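Local structure of enoyl-CoA hydratase, EchA3 (Mycobacterium marinum M, 3R6H) at residues 185-188 against 189-193. The protein probably acts as a lyase in lipid metabolism and belongs to the enoyl-CoA hydratase/isomerase family. Residues are numbered along the deposited sequence; the frame is centred on the assembly and turned at random.
Sequences VVLS and RAEEA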
ATOM      1  N   VAL A 185     -24.909  -5.824 -14.623  1.00 12.33           N
ATOM      2  CA  VAL A 185     -24.398  -4.584 -15.175  1.00 13.17           C
ATOM      3  C   VAL A 185     -22.878  -4.460 -15.129  1.00 12.82           C
ATOM      4  O   VAL A 185     -22.377  -3.396 -15.414  1.00 12.40           O
ATOM      5  CB  VAL A 185     -25.003  -3.324 -14.538  1.00 13.56           C
ATOM      6  CG1 VAL A 185     -26.546  -3.211 -14.862  1.00 15.97           C
ATOM      7  CG2 VAL A 185     -24.778  -3.271 -13.041  1.00 15.39           C
ATOM      8  N   VAL A 186     -22.157  -5.542 -14.861  1.00 12.24           N
ATOM      9  CA  VAL A 186     -20.684  -5.454 -14.878  1.00 11.46           C
ATOM     10  C   VAL A 186     -20.178  -4.974 -16.257  1.00 12.35           C
ATOM     11  O   VAL A 186     -19.343  -4.038 -16.343  1.00 12.06           O
ATOM     12  CB  VAL A 186     -20.034  -6.793 -14.514  1.00 10.51           C
ATOM     13  CG1 VAL A 186     -18.522  -6.778 -14.921  1.00  9.57           C
ATOM     14  CG2 VAL A 186     -20.268  -7.118 -13.005  1.00 11.23           C
ATOM     15  N   LEU A 187     -20.677  -5.599 -17.325  1.00 12.58           N
ATOM     16  CA  LEU A 187     -20.250  -5.261 -18.696  1.00 13.36           C
ATOM     17  C   LEU A 187     -20.750  -3.861 -19.097  1.00 13.22           C
ATOM     18  O   LEU A 187     -19.971  -3.019 -19.539  1.00 12.91           O
ATOM     19  CB  LEU A 187     -20.732  -6.318 -19.702  1.00 14.30           C
ATOM     20  CG  LEU A 187     -20.318  -6.067 -21.158  1.00 16.28           C
ATOM     21  CD1 LEU A 187     -18.806  -6.000 -21.278  1.00 15.15           C
ATOM     22  CD2 LEU A 187     -20.911  -7.121 -22.123  1.00 19.01           C
ATOM     23  N   SER A 188     -22.044  -3.586 -18.893  1.00 13.03           N
ATOM     24  CA  SER A 188     -22.565  -2.269 -19.224  1.00 13.99           C
ATOM     25  C   SER A 188     -21.873  -1.167 -18.414  1.00 13.03           C
ATOM     26  O   SER A 188     -21.559  -0.106 -18.980  1.00 12.91           O
ATOM     27  CB  SER A 188     -24.102  -2.206 -19.122  1.00 15.34           C
ATOM     28  OG  SER A 188     -24.567  -2.472 -17.832  1.00 17.30           O
ATOM     29  N   ARG A 189     -21.587  -1.422 -17.130  1.00 12.18           N
ATOM     30  CA  ARG A 189     -20.900  -0.420 -16.314  1.00 12.00           C
ATOM     31  C   ARG A 189     -19.438  -0.240 -16.789  1.00 10.95           C
ATOM     32  O   ARG A 189     -18.950   0.891 -16.870  1.00 10.36           O
ATOM     33  CB  ARG A 189     -20.968  -0.733 -14.826  1.00 12.41           C
ATOM     34  CG  ARG A 189     -20.137   0.185 -13.968  1.00 13.56           C
ATOM     35  CD  ARG A 189     -20.618   1.626 -13.931  1.00 15.27           C
ATOM     36  NE  ARG A 189     -19.548   2.376 -13.309  1.00 16.39           N
ATOM     37  CZ  ARG A 189     -19.017   3.517 -13.717  1.00 17.03           C
ATOM     38  NH1 ARG A 189     -19.552   4.237 -14.704  1.00 17.95           N
ATOM     39  NH2 ARG A 189     -17.981   4.002 -13.026  1.00 17.73           N
ATOM     40  N   ALA A 190     -18.764  -1.338 -17.159  1.00 11.04           N
ATOM     41  CA  ALA A 190     -17.402  -1.236 -17.698  1.00 10.64           C
ATOM     42  C   ALA A 190     -17.371  -0.388 -18.974  1.00 11.41           C
ATOM     43  O   ALA A 190     -16.481   0.471 -19.154  1.00 10.29           O
ATOM     44  CB  ALA A 190     -16.816  -2.646 -17.945  1.00 11.16           C
ATOM     45  N   GLU A 191     -18.363  -0.591 -19.838  1.00 11.81           N
ATOM     46  CA  GLU A 191     -18.474   0.195 -21.080  1.00 12.23           C
ATOM     47  C   GLU A 191     -18.773   1.672 -20.781  1.00 12.19           C
ATOM     48  O   GLU A 191     -18.163   2.559 -21.388  1.00 12.24           O
ATOM     49  CB  GLU A 191     -19.541  -0.430 -22.015  1.00 13.84           C
ATOM     50  CG  GLU A 191     -19.122  -1.764 -22.544  1.00 14.62           C
ATOM     51  CD  GLU A 191     -20.232  -2.581 -23.216  1.00 20.55           C
ATOM     52  OE1 GLU A 191     -21.412  -2.264 -23.012  1.00 24.04           O
ATOM     53  OE2 GLU A 191     -19.908  -3.577 -23.876  1.00 18.22           O
ATOM     54  N   GLU A 192     -19.660   1.947 -19.809  1.00 12.26           N
ATOM     55  CA  GLU A 192     -19.935   3.307 -19.380  1.00 12.95           C
ATOM     56  C   GLU A 192     -18.675   3.976 -18.853  1.00 13.06           C
ATOM     57  O   GLU A 192     -18.371   5.128 -19.179  1.00 13.47           O
ATOM     58  CB  GLU A 192     -21.019   3.327 -18.295  1.00 14.22           C
ATOM     59  CG  GLU A 192     -21.550   4.731 -17.936  1.00 18.79           C
ATOM     60  CD  GLU A 192     -22.525   4.738 -16.737  1.00 24.63           C
ATOM     61  OE1 GLU A 192     -22.234   4.160 -15.636  1.00 23.77           O
ATOM     62  OE2 GLU A 192     -23.607   5.359 -16.889  1.00 29.25           O
ATOM     63  N   ALA A 193     -17.944   3.258 -18.003  1.00 11.42           N
ATOM     64  CA  ALA A 193     -16.726   3.835 -17.422  1.00 11.00           C
ATOM     65  C   ALA A 193     -15.690   4.149 -18.491  1.00 10.19           C
ATOM     66  O   ALA A 193     -15.012   5.169 -18.411  1.00 11.32           O
ATOM     67  CB  ALA A 193     -16.126   2.889 -16.350  1.00 11.32           C
TER
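Leu187 has CG opposite the backbone N (chi1 -179°), while Glu191 turns its CG to the side of its own N (chi1 -68°). These torsions bring the two side chains together one helical turn apart, where they cross obliquely. The carboxylate of Glu191 lies against the branch of the leucine, with Glu191 OE2 3.7 Å from Leu187 CG and equally near CD1. This is a van der Waals contact. In the backbone, Glu191 N donates to Leu187 O at 2.9 Å. Val185 is the N-cap of helix 186-198, and Val185 O accepts an i to i+4 bond from Arg189 N at 2.7 Å. In this crotonase-like fold the first turns of the helix pack against the six-stranded mixed sheet. Val186, Leu187 and Ala190 touch Ala101 of strand 98-102, and Glu191 reaches strand 15-20. On another side of the helix Arg189 bends at chi2 (67°) and runs toward the next turn. Arg189 NH1 forms a salt bridge with Glu192 OE1 at 2.8 Å. The oxygen is met on its anti side, well out of the carboxylate plane. Ala193 CB sits 3.8 Å above the plane of the Arg189 guanidinium, offset toward its rim. Arg189 NE also pairs with Glu179 and NH1 with Glu196, so the group is shared among three glutamates and its rotation is probably restricted.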